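Local coordinates for protein cellulase (Soil metagenome, PDB 5I2U) that probably hydrolyses beta-1,4-glycosidic bonds of cellulose, as a halotolerant family 5 glycosyl hydrolase built on a TIM barrel, at residues A80-C85 and S321-N326; Y71-V76 and V114-I119; A225-A230 and G253-G258; I192-P197 and S215-T220. One frame throughout, in Å; residues are numbered along the deposited sequence.

Contact 1: residues A80-C85 and S321-N326; sequences ADDWKC and SIRNAN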
loop_
_atom_site.group_PDB
_atom_site.type_symbol
_atom_site.label_atom_id
_atom_site.label_comp_id
_atom_site.label_asym_id
_atom_site.label_seq_id
_atom_site.Cartn_x
_atom_site.Cartn_y
_atom_site.Cartn_z
ATOM N N ALA A 80 -13.829 0.463 -5.886
ATOM C CA ALA A 80 -13.926 -0.873 -6.455
ATOM C C ALA A 80 -14.697 -0.845 -7.773
ATOM O O ALA A 80 -14.210 -1.349 -8.786
ATOM C CB ALA A 80 -14.583 -1.834 -5.468
ATOM N N ASP A 81 -15.882 -0.239 -7.754
ATOM C CA ASP A 81 -16.803 -0.278 -8.898
ATOM C C ASP A 81 -16.401 0.651 -10.047
ATOM O O ASP A 81 -16.331 0.212 -11.184
ATOM C CB ASP A 81 -18.242 0.038 -8.453
ATOM C CG ASP A 81 -18.810 -1.016 -7.520
ATOM O OD1 ASP A 81 -18.256 -2.129 -7.429
ATOM O OD2 ASP A 81 -19.832 -0.740 -6.875
ATOM N N ASP A 82 -16.140 1.921 -9.752
ATOM C CA ASP A 82 -15.879 2.918 -10.792
ATOM C C ASP A 82 -14.400 3.021 -11.201
ATOM O O ASP A 82 -14.108 3.146 -12.401
ATOM C CB ASP A 82 -16.390 4.281 -10.355
ATOM C CG ASP A 82 -16.231 5.326 -11.431
ATOM O OD1 ASP A 82 -16.809 5.151 -12.521
ATOM O OD2 ASP A 82 -15.507 6.311 -11.194
ATOM N N TRP A 83 -13.479 2.987 -10.226
ATOM C CA TRP A 83 -12.023 3.054 -10.527
ATOM C C TRP A 83 -11.432 1.675 -10.850
ATOM O O TRP A 83 -10.316 1.587 -11.354
ATOM C CB TRP A 83 -11.227 3.691 -9.374
ATOM C CG TRP A 83 -11.413 5.165 -9.213
ATOM C CD1 TRP A 83 -12.528 5.895 -9.514
ATOM C CD2 TRP A 83 -10.461 6.086 -8.680
ATOM N NE1 TRP A 83 -12.322 7.212 -9.221
ATOM C CE2 TRP A 83 -11.062 7.363 -8.702
ATOM C CE3 TRP A 83 -9.162 5.957 -8.178
ATOM C CZ2 TRP A 83 -10.400 8.514 -8.238
ATOM C CZ3 TRP A 83 -8.495 7.097 -7.738
ATOM C CH2 TRP A 83 -9.123 8.365 -7.766
ATOM N N LYS A 84 -12.185 0.619 -10.556
ATOM C CA LYS A 84 -11.749 -0.769 -10.750
ATOM C C LYS A 84 -10.542 -1.137 -9.887
ATOM O O LYS A 84 -9.714 -1.947 -10.297
ATOM C CB LYS A 84 -11.488 -1.089 -12.235
ATOM C CG LYS A 84 -12.612 -0.701 -13.182
ATOM C CD LYS A 84 -13.890 -1.474 -12.909
ATOM C CE LYS A 84 -14.914 -1.220 -14.018
ATOM N NZ LYS A 84 -16.288 -1.629 -13.623
ATOM N N CYS A 85 -10.461 -0.568 -8.681
ATOM C CA CYS A 85 -9.423 -0.965 -7.743
ATOM C C CYS A 85 -9.634 -2.428 -7.352
ATOM O O CYS A 85 -10.757 -2.852 -7.038
ATOM C CB CYS A 85 -9.418 -0.081 -6.492
ATOM S SG CYS A 85 -9.010 1.654 -6.799
ATOM N N SER A 321 -5.396 4.934 -15.401
ATOM C CA SER A 321 -4.324 3.953 -15.254
ATOM C C SER A 321 -4.840 2.651 -14.665
ATOM O O SER A 321 -4.519 1.568 -15.158
ATOM C CB SER A 321 -3.187 4.501 -14.365
ATOM O OG SER A 321 -2.348 5.414 -15.059
ATOM N N ILE A 322 -5.648 2.755 -13.617
ATOM C CA ILE A 322 -6.146 1.570 -12.938
ATOM C C ILE A 322 -7.188 0.858 -13.797
ATOM O O ILE A 322 -7.185 -0.365 -13.864
ATOM C CB ILE A 322 -6.704 1.895 -11.525
ATOM C CG1 ILE A 322 -5.588 2.430 -10.637
ATOM C CG2 ILE A 322 -7.303 0.656 -10.859
ATOM C CD1 ILE A 322 -6.076 3.158 -9.408
ATOM N N ARG A 323 -8.074 1.621 -14.424
ATOM C CA ARG A 323 -9.162 1.056 -15.249
ATOM C C ARG A 323 -8.679 0.315 -16.499
ATOM O O ARG A 323 -9.231 -0.726 -16.840
ATOM C CB ARG A 323 -10.150 2.143 -15.671
ATOM C CG ARG A 323 -11.139 2.525 -14.594
ATOM C CD ARG A 323 -11.949 3.726 -15.045
ATOM N NE ARG A 323 -12.732 3.383 -16.227
ATOM C CZ ARG A 323 -13.913 2.750 -16.232
ATOM N NH1 ARG A 323 -14.535 2.399 -15.100
ATOM N NH2 ARG A 323 -14.493 2.479 -17.403
ATOM N N ASN A 324 -7.659 0.850 -17.166
ATOM C CA ASN A 324 -7.150 0.241 -18.389
ATOM C C ASN A 324 -6.319 -1.023 -18.071
ATOM O O ASN A 324 -6.427 -2.031 -18.769
ATOM C CB ASN A 324 -6.490 1.305 -19.304
ATOM C CG ASN A 324 -5.167 0.858 -19.926
ATOM O OD1 ASN A 324 -4.161 0.701 -19.233
ATOM N ND2 ASN A 324 -5.154 0.704 -21.247
ATOM N N ALA A 325 -5.529 -0.977 -16.997
ATOM C CA ALA A 325 -4.810 -2.156 -16.492
ATOM C C ALA A 325 -5.763 -3.277 -16.028
ATOM O O ALA A 325 -5.526 -4.434 -16.341
ATOM C CB ALA A 325 -3.869 -1.753 -15.362
ATOM N N ASN A 326 -6.820 -2.923 -15.289
ATOM C CA ASN A 326 -7.889 -3.867 -14.899
ATOM C C ASN A 326 -9.085 -3.782 -15.839
ATOM O O ASN A 326 -10.093 -4.445 -15.624
ATOM C CB ASN A 326 -8.375 -3.604 -13.467
ATOM C CG ASN A 326 -7.274 -3.752 -12.432
ATOM O OD1 ASN A 326 -6.368 -4.581 -12.580
ATOM N ND2 ASN A 326 -7.364 -2.970 -11.359
#
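Lys84 and Arg323 bring the two backbones together, CA to CA 5.5 Å, where the chain coming off helix 73-81 passes the last turn of helix 313-325. Lys84 adopts a positive phi just after the helix, and the turn aims the carbonyl oxygens of Asp82, Trp83 and Lys84 at side chains of 321-326. Arg323 takes the first: its NH1 donates to Asp82 O at 2.8 Å with an N-H...O angle of 155°, the oxygen lying at the guanidinium edge near its plane. A bend at chi3 (63°) turns the guanidinium to that oxygen. The Asp82 carboxylate adds charge alone, OD1 standing 4.4 Å from Arg323 NH1 and well out of the guanidinium plane; OD2 is salt-bridged to Arg319, one turn earlier. In the (beta/alpha)8 barrel of this family 5 enzyme, helix 73-81 follows strand 57-61 and helix 313-325 follows strand 281-286, so the contact joins the beginning and end of the ring. At the C-terminal end Asn326 ND2 donates to Lys84 O at 2.8 Å, nearly head-on to the carbonyl, while its OD1 accepts from Arg57; bonds at both ends fix the flip of the amide. Lys84 crosses Arg323 obliquely, its CE 3.8 Å from Arg323 NH1, and curls back so that NZ reaches Asp81 O at 3.1 Å. Beneath these polar groups Ile322 CG2 presses on Trp83 O at 3.2 Å, and Ile322 CD1 lies 4.2 Å from Cys85 SG and also touches the indole of Trp83.

Contact 2: residues Y71-V76 and V114-I119; sequences YNKNAV and VIESAI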
loop_
_atom_site.group_PDB
_atom_site.type_symbol
_atom_site.label_atom_id
_atom_site.label_comp_id
_atom_site.label_asym_id
_atom_site.label_seq_id
_atom_site.Cartn_x
_atom_site.Cartn_y
_atom_site.Cartn_z
ATOM N N TYR A 71 -12.662 7.580 4.794
ATOM C CA TYR A 71 -12.616 6.248 5.408
ATOM C C TYR A 71 -14.049 5.844 5.735
ATOM O O TYR A 71 -14.498 5.926 6.880
ATOM C CB TYR A 71 -11.722 6.250 6.648
ATOM C CG TYR A 71 -10.245 6.209 6.323
ATOM C CD1 TYR A 71 -9.600 7.306 5.740
ATOM C CD2 TYR A 71 -9.493 5.074 6.592
ATOM C CE1 TYR A 71 -8.245 7.262 5.428
ATOM C CE2 TYR A 71 -8.144 5.024 6.284
ATOM C CZ TYR A 71 -7.529 6.113 5.698
ATOM O OH TYR A 71 -6.183 6.015 5.418
ATOM N N ASN A 72 -14.751 5.400 4.706
ATOM C CA ASN A 72 -16.114 4.927 4.829
ATOM C C ASN A 72 -16.419 3.868 3.763
ATOM O O ASN A 72 -15.675 3.727 2.788
ATOM C CB ASN A 72 -17.077 6.105 4.723
ATOM C CG ASN A 72 -17.080 6.742 3.340
ATOM O OD1 ASN A 72 -17.699 6.225 2.431
ATOM N ND2 ASN A 72 -16.404 7.880 3.190
ATOM N N LYS A 73 -17.521 3.151 3.938
ATOM C CA LYS A 73 -17.816 2.005 3.088
ATOM C C LYS A 73 -18.113 2.374 1.640
ATOM O O LYS A 73 -17.753 1.619 0.726
ATOM C CB LYS A 73 -18.949 1.175 3.676
ATOM C CG LYS A 73 -18.591 0.595 5.038
ATOM C CD LYS A 73 -19.405 -0.633 5.393
ATOM C CE LYS A 73 -18.881 -1.242 6.682
ATOM N NZ LYS A 73 -19.630 -2.473 7.056
ATOM N N ASN A 74 -18.720 3.536 1.438
ATOM C CA ASN A 74 -19.164 3.953 0.120
ATOM C C ASN A 74 -17.999 4.390 -0.767
ATOM O O ASN A 74 -17.943 4.038 -1.952
ATOM C CB ASN A 74 -20.212 5.053 0.239
ATOM C CG ASN A 74 -21.496 4.577 0.936
ATOM O OD1 ASN A 74 -21.820 3.389 0.948
ATOM N ND2 ASN A 74 -22.233 5.519 1.510
ATOM N N ALA A 75 -17.053 5.121 -0.186
ATOM C CA ALA A 75 -15.826 5.479 -0.898
ATOM C C ALA A 75 -15.101 4.241 -1.398
ATOM O O ALA A 75 -14.680 4.200 -2.550
ATOM C CB ALA A 75 -14.905 6.291 -0.006
ATOM N N VAL A 76 -15.012 3.214 -0.547
ATOM C CA VAL A 76 -14.342 1.971 -0.923
ATOM C C VAL A 76 -15.102 1.241 -2.043
ATOM O O VAL A 76 -14.486 0.830 -3.014
ATOM C CB VAL A 76 -14.115 1.034 0.280
ATOM C CG1 VAL A 76 -13.413 -0.234 -0.150
ATOM C CG2 VAL A 76 -13.248 1.701 1.330
ATOM N N VAL A 114 -13.322 0.555 6.160
ATOM C CA VAL A 114 -12.548 0.317 4.943
ATOM C C VAL A 114 -12.235 -1.181 4.779
ATOM O O VAL A 114 -12.373 -1.734 3.678
ATOM C CB VAL A 114 -11.265 1.173 4.923
ATOM C CG1 VAL A 114 -10.383 0.868 3.699
ATOM C CG2 VAL A 114 -11.640 2.655 4.942
ATOM N N ILE A 115 -11.813 -1.829 5.871
ATOM C CA ILE A 115 -11.510 -3.276 5.863
ATOM C C ILE A 115 -12.779 -4.070 5.585
ATOM O O ILE A 115 -12.800 -4.916 4.694
ATOM C CB ILE A 115 -10.871 -3.751 7.191
ATOM C CG1 ILE A 115 -9.488 -3.119 7.393
ATOM C CG2 ILE A 115 -10.721 -5.274 7.207
ATOM C CD1 ILE A 115 -9.024 -3.096 8.835
ATOM N N GLU A 116 -13.833 -3.777 6.345
ATOM C CA GLU A 116 -15.125 -4.430 6.150
ATOM C C GLU A 116 -15.626 -4.254 4.722
ATOM O O GLU A 116 -16.037 -5.223 4.092
ATOM C CB GLU A 116 -16.165 -3.914 7.146
ATOM C CG GLU A 116 -16.042 -4.507 8.547
ATOM C CD GLU A 116 -16.988 -3.851 9.544
ATOM O OE1 GLU A 116 -17.748 -2.923 9.155
ATOM O OE2 GLU A 116 -16.971 -4.264 10.724
ATOM N N SER A 117 -15.568 -3.037 4.204
ATOM C CA SER A 117 -16.068 -2.763 2.854
ATOM C C SER A 117 -15.273 -3.513 1.763
ATOM O O SER A 117 -15.848 -3.959 0.766
ATOM C CB SER A 117 -16.094 -1.255 2.580
ATOM O OG SER A 117 -16.623 -0.973 1.290
ATOM N N ALA A 118 -13.962 -3.646 1.958
ATOM C CA ALA A 118 -13.134 -4.449 1.055
ATOM C C ALA A 118 -13.538 -5.940 1.077
ATOM O O ALA A 118 -13.521 -6.613 0.045
ATOM C CB ALA A 118 -11.666 -4.294 1.422
ATOM N N ILE A 119 -13.892 -6.449 2.259
ATOM C CA ILE A 119 -14.468 -7.794 2.371
ATOM C C ILE A 119 -15.797 -7.832 1.608
ATOM O O ILE A 119 -15.991 -8.676 0.730
ATOM C CB ILE A 119 -14.624 -8.257 3.856
ATOM C CG1 ILE A 119 -13.248 -8.554 4.459
ATOM C CG2 ILE A 119 -15.514 -9.497 3.961
ATOM C CD1 ILE A 119 -13.218 -8.583 5.971
#
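Ser117 holds OG opposite its backbone N (chi1 -178°), which sends the hydroxyl across to helix 73-81, while Lys73, extended beyond CG, reaches over helix 104-120 to put NZ beside Glu116. The contact packs the first turn of helix 73-81 against helix 104-120, consecutive helices in the outer layer of the (beta/alpha)8 barrel. Ser117 OG donates to Lys73 O at 2.9 Å, in the carbonyl plane and on a lone pair, with a C=O...O angle of 121°. The same hydroxyl sits 3.4 Å from Val76 CB, so it is wedged between a polar and an apolar neighbour. Out at the rim, Lys73 NZ forms a salt bridge to Glu116 OE1 at 2.9 Å, approaching the anti side of the oxygen from somewhat out of the carboxylate plane. Glu120, one helical turn on, supplies a second salt bridge to NZ, so two carboxylates share the ammonium group. Deeper in, Val76 CG2 meets Val114 CG1 at 3.8 Å, the two side chains crossing at about a right angle. The other branch of Val114 reaches the ring of Tyr71, CG2 to CD2 3.6 Å, in an oblique approach; that ring is tethered at its far end, where OH bonds to Gly62 O and Ala91 N. Between Tyr71 and Lys73, Asn72 is the N-cap of helix 73-81: its OD1 accepts from Ala75 N at 2.9 Å, nearly straight at 169°, and weakly from Asn74 N.

Contact 3: residues A225-A230 and G253-G258; sequences AATHEA and GSEANG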
loop_
_atom_site.group_PDB
_atom_site.type_symbol
_atom_site.label_atom_id
_atom_site.label_comp_id
_atom_site.label_asym_id
_atom_site.label_seq_id
_atom_site.Cartn_x
_atom_site.Cartn_y
_atom_site.Cartn_z
ATOM N N ALA A 225 7.053 9.791 -9.491
ATOM C CA ALA A 225 7.625 9.773 -10.834
ATOM C C ALA A 225 8.324 11.067 -11.266
ATOM O O ALA A 225 9.229 11.020 -12.111
ATOM C CB ALA A 225 6.568 9.369 -11.851
ATOM N N ALA A 226 7.927 12.205 -10.694
ATOM C CA ALA A 226 8.552 13.490 -11.041
ATOM C C ALA A 226 9.882 13.751 -10.306
ATOM O O ALA A 226 10.573 14.713 -10.625
ATOM C CB ALA A 226 7.575 14.630 -10.795
ATOM N N THR A 227 10.208 12.920 -9.314
ATOM C CA THR A 227 11.428 13.060 -8.520
ATOM C C THR A 227 12.410 11.920 -8.768
ATOM O O THR A 227 13.581 12.161 -9.070
ATOM C CB THR A 227 11.087 13.083 -7.023
ATOM O OG1 THR A 227 10.105 14.095 -6.778
ATOM C CG2 THR A 227 12.327 13.366 -6.165
ATOM N N HIS A 228 11.926 10.685 -8.638
ATOM C CA HIS A 228 12.785 9.518 -8.610
ATOM C C HIS A 228 12.995 9.008 -10.030
ATOM O O HIS A 228 12.063 8.523 -10.679
ATOM C CB HIS A 228 12.203 8.452 -7.674
ATOM C CG HIS A 228 12.088 8.910 -6.247
ATOM N ND1 HIS A 228 10.917 8.830 -5.521
ATOM C CD2 HIS A 228 12.997 9.478 -5.421
ATOM C CE1 HIS A 228 11.111 9.316 -4.309
ATOM N NE2 HIS A 228 12.365 9.721 -4.224
ATOM N N GLU A 229 14.236 9.135 -10.496
ATOM C CA GLU A 229 14.624 8.794 -11.865
ATOM C C GLU A 229 14.892 7.285 -12.039
ATOM O O GLU A 229 14.557 6.482 -11.153
ATOM C CB GLU A 229 15.832 9.652 -12.270
ATOM C CG GLU A 229 15.509 11.137 -12.269
ATOM C CD GLU A 229 16.659 12.010 -12.710
ATOM O OE1 GLU A 229 17.826 11.541 -12.709
ATOM O OE2 GLU A 229 16.380 13.187 -13.046
ATOM N N ALA A 230 15.451 6.905 -13.189
ATOM C CA ALA A 230 15.646 5.498 -13.588
ATOM C C ALA A 230 16.414 4.602 -12.611
ATOM O O ALA A 230 16.161 3.405 -12.560
ATOM C CB ALA A 230 16.307 5.440 -14.967
ATOM N N GLY A 253 2.523 10.138 -9.394
ATOM C CA GLY A 253 3.049 10.894 -10.530
ATOM C C GLY A 253 3.597 12.242 -10.142
ATOM O O GLY A 253 4.349 12.851 -10.912
ATOM N N SER A 254 3.240 12.699 -8.944
ATOM C CA SER A 254 3.727 13.965 -8.404
ATOM C C SER A 254 5.229 13.889 -8.033
ATOM O O SER A 254 5.891 12.883 -8.294
ATOM C CB SER A 254 2.904 14.339 -7.164
ATOM O OG SER A 254 3.234 13.489 -6.064
ATOM N N GLU A 255 5.753 14.954 -7.424
ATOM C CA GLU A 255 7.092 14.928 -6.829
ATOM C C GLU A 255 7.025 14.256 -5.451
ATOM O O GLU A 255 5.934 14.027 -4.921
ATOM C CB GLU A 255 7.704 16.346 -6.758
ATOM C CG GLU A 255 7.816 17.046 -8.122
ATOM C CD GLU A 255 8.456 18.435 -8.069
ATOM O OE1 GLU A 255 9.257 18.735 -7.151
ATOM O OE2 GLU A 255 8.151 19.248 -8.967
ATOM N N ALA A 256 8.190 13.950 -4.876
ATOM C CA ALA A 256 8.289 13.122 -3.649
ATOM C C ALA A 256 7.586 13.709 -2.412
ATOM O O ALA A 256 7.070 12.962 -1.576
ATOM C CB ALA A 256 9.743 12.819 -3.327
ATOM N N ASN A 257 7.532 15.035 -2.315
ATOM C CA ASN A 257 6.779 15.679 -1.237
ATOM C C ASN A 257 5.232 15.614 -1.372
ATOM O O ASN A 257 4.523 16.026 -0.462
ATOM C CB ASN A 257 7.267 17.122 -1.018
ATOM C CG ASN A 257 6.908 18.068 -2.157
ATOM O OD1 ASN A 257 6.510 17.657 -3.244
ATOM N ND2 ASN A 257 7.060 19.354 -1.903
ATOM N N GLY A 258 4.727 15.084 -2.490
ATOM C CA GLY A 258 3.289 14.989 -2.753
ATOM C C GLY A 258 2.755 16.165 -3.546
ATOM O O GLY A 258 1.565 16.230 -3.825
#
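Two beta-alpha loops at the C-terminal end of the (beta/alpha)8 barrel, the end that carries the active site in family 5 enzymes, meet here through Thr227 and Ala256. The first follows strand 217-224, the second strand 246-252. Thr227 OG1 accepts from Ala256 N at 2.7 Å with an N-H...O angle of 142°. Its chi1 of -54° lays OG1 beside its own backbone N and over the facing loop, only 3.1 Å from Glu255 CA. The methyl CG2 does separate work, resting on Ala256 CB and also over one face of the His228 imidazole, near its rim. With a valine here, a methyl would stand where OG1 accepts, and Ala256 N would probably be left without this partner while the two loops lost one of their two mutual hydrogen bonds. The other such bond is backbone to backbone: Ala226 N donates to Ser254 O at 3.2 Å, from above the carbonyl plane. Next to it Ala226 CB packs on Glu255 CG at 3.6 Å, the carboxylate beyond being held by Arg261 N. His228 also reaches the second loop, its CE1 3.9 Å from Ala256 CB, and nearer the barrel strands Ala225 lies against Gly253. The segment 253-258 keeps its own shape through a type I turn from Glu255 to Gly258. Glu255 O is gripped twice, by Gly258 N at 2.9 Å and by Ser254 OG at 3.0 Å, which come from opposite faces of the carbonyl plane.

Contact 4: residues I192-P197 and S215-T220; sequences ILVGSP and SNIMYT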
loop_
_atom_site.group_PDB
_atom_site.type_symbol
_atom_site.label_atom_id
_atom_site.label_comp_id
_atom_site.label_asym_id
_atom_site.label_seq_id
_atom_site.Cartn_x
_atom_site.Cartn_y
_atom_site.Cartn_z
ATOM N N ILE A 192 2.463 -10.193 4.169
ATOM C CA ILE A 192 3.020 -9.129 4.986
ATOM C C ILE A 192 3.987 -8.350 4.123
ATOM O O ILE A 192 4.928 -8.935 3.577
ATOM C CB ILE A 192 3.800 -9.651 6.209
ATOM C CG1 ILE A 192 2.897 -10.508 7.113
ATOM C CG2 ILE A 192 4.357 -8.464 6.994
ATOM C CD1 ILE A 192 3.634 -11.308 8.180
ATOM N N LEU A 193 3.771 -7.040 4.017
ATOM C CA LEU A 193 4.636 -6.193 3.230
ATOM C C LEU A 193 5.620 -5.502 4.152
ATOM O O LEU A 193 5.224 -4.953 5.179
ATOM C CB LEU A 193 3.803 -5.173 2.473
ATOM C CG LEU A 193 2.655 -5.695 1.603
ATOM C CD1 LEU A 193 2.071 -4.509 0.845
ATOM C CD2 LEU A 193 3.078 -6.776 0.620
ATOM N N VAL A 194 6.895 -5.504 3.769
ATOM C CA VAL A 194 7.991 -5.043 4.635
ATOM C C VAL A 194 8.683 -3.825 4.044
ATOM O O VAL A 194 9.217 -3.880 2.948
ATOM C CB VAL A 194 9.033 -6.162 4.843
ATOM C CG1 VAL A 194 10.243 -5.663 5.640
ATOM C CG2 VAL A 194 8.382 -7.343 5.543
ATOM N N GLY A 195 8.685 -2.737 4.800
ATOM C CA GLY A 195 9.321 -1.509 4.402
ATOM C C GLY A 195 10.817 -1.570 4.597
ATOM O O GLY A 195 11.324 -2.453 5.288
ATOM N N SER A 196 11.513 -0.616 3.987
ATOM C CA SER A 196 12.959 -0.497 4.105
ATOM C C SER A 196 13.364 0.981 4.179
ATOM O O SER A 196 12.555 1.863 3.843
ATOM C CB SER A 196 13.654 -1.217 2.943
ATOM O OG SER A 196 13.300 -0.667 1.696
ATOM N N PRO A 197 14.611 1.261 4.629
ATOM C CA PRO A 197 14.983 2.660 4.876
ATOM C C PRO A 197 15.024 3.539 3.630
ATOM O O PRO A 197 15.036 3.035 2.496
ATOM C CB PRO A 197 16.376 2.563 5.528
ATOM C CG PRO A 197 16.529 1.148 5.949
ATOM C CD PRO A 197 15.706 0.343 4.993
ATOM N N SER A 215 7.631 -17.128 5.061
ATOM C CA SER A 215 6.889 -17.268 3.808
ATOM C C SER A 215 5.858 -16.148 3.641
ATOM O O SER A 215 5.469 -15.496 4.609
ATOM C CB SER A 215 6.223 -18.644 3.733
ATOM O OG SER A 215 5.222 -18.781 4.721
ATOM N N ASN A 216 5.442 -15.935 2.397
ATOM C CA ASN A 216 4.416 -14.957 2.041
ATOM C C ASN A 216 4.682 -13.549 2.568
ATOM O O ASN A 216 3.798 -12.897 3.127
ATOM C CB ASN A 216 3.026 -15.460 2.464
ATOM C CG ASN A 216 2.526 -16.576 1.590
ATOM O OD1 ASN A 216 3.162 -16.955 0.606
ATOM N ND2 ASN A 216 1.383 -17.129 1.954
ATOM N N ILE A 217 5.922 -13.106 2.410
ATOM C CA ILE A 217 6.248 -11.707 2.600
ATOM C C ILE A 217 6.769 -11.111 1.296
ATOM O O ILE A 217 7.291 -11.835 0.437
ATOM C CB ILE A 217 7.225 -11.459 3.771
ATOM C CG1 ILE A 217 8.669 -11.827 3.421
ATOM C CG2 ILE A 217 6.759 -12.208 5.014
ATOM C CD1 ILE A 217 9.674 -11.101 4.292
ATOM N N MET A 218 6.585 -9.796 1.159
ATOM C CA MET A 218 7.203 -9.012 0.092
ATOM C C MET A 218 7.755 -7.733 0.675
ATOM O O MET A 218 7.388 -7.316 1.774
ATOM C CB MET A 218 6.200 -8.690 -1.004
ATOM C CG MET A 218 5.399 -9.895 -1.467
ATOM S SD MET A 218 4.306 -9.514 -2.838
ATOM C CE MET A 218 5.442 -9.610 -4.234
ATOM N N TYR A 219 8.659 -7.125 -0.075
ATOM C CA TYR A 219 9.297 -5.884 0.323
ATOM C C TYR A 219 8.707 -4.722 -0.473
ATOM O O TYR A 219 8.439 -4.858 -1.667
ATOM C CB TYR A 219 10.802 -6.009 0.125
ATOM C CG TYR A 219 11.390 -7.106 0.990
ATOM C CD1 TYR A 219 11.789 -6.848 2.304
ATOM C CD2 TYR A 219 11.497 -8.414 0.513
ATOM C CE1 TYR A 219 12.321 -7.850 3.091
ATOM C CE2 TYR A 219 12.037 -9.427 1.298
ATOM C CZ TYR A 219 12.445 -9.141 2.584
ATOM O OH TYR A 219 12.959 -10.147 3.374
ATOM N N THR A 220 8.479 -3.590 0.194
ATOM C CA THR A 220 7.835 -2.482 -0.468
ATOM C C THR A 220 8.845 -1.605 -1.164
ATOM O O THR A 220 10.036 -1.569 -0.804
ATOM C CB THR A 220 6.909 -1.673 0.457
ATOM O OG1 THR A 220 7.658 -1.126 1.539
ATOM C CG2 THR A 220 5.788 -2.564 0.996
#
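Val194 leads with CB against the neighbouring strand 217-224, 3.8 Å from Tyr219 CD1 and close to Met218 O. From there CG1, opposite the backbone N (chi1 175°), lies along the tyrosine ring, 3.9 Å from Tyr219 CE1, and CG2 turns back to Ile217 CD1 at 4.2 Å. Replacing it by an alanine would remove both methyls and probably open a gap between the Tyr219 ring and the end of Ile217. The backbones run as parallel beta strands, 35° apart in direction. Val194 N donates to Met218 O at 2.7 Å and Val194 O accepts from Thr220 N at 2.9 Å; Ile192 is bonded likewise, through N to Asn216 O and through O to Met218 N. CA-H...O contacts fill in between, as from Tyr219 CA to Val194 O. On the other face of the sheet Leu193 lies beside Met218, CD2 to CB 4.0 Å, and its CB meets Thr220 CG2 at 3.6 Å. These are two adjacent strands of the closed eight-stranded barrel. Strand 156-159 flanks them beyond Leu193 and strand 246-252 beyond Tyr219. Leu193 and Thr220 face inward, both touching Glu159 and Ser249, whereas Ile192 and Val194 face outward and pack on helix 169-186 through Ile183 and Ser176.

In the fold
From the N terminus, strand 57-61 opens the barrel and the chain enters 71-76, the start of helix 73-81; contact 2 closes a loop of some forty residues when helix 104-120 returns to it. Residues 80-85, on the end of the same helix, wait for the C-terminal helix 313-325, so contact 1 spans most of the chain and crosses contact 2. Nested inside contact 1, and in series after contact 2, contact 4 pairs neighbouring barrel strands and then contact 3 joins the loops following strands 217-224 and 246-252. Contacts 1 and 2 thus bind the helical layer, contact 4 the barrel wall and contact 3 its C-terminal rim; contacts 2 and 4 lie on opposite sides of the centre.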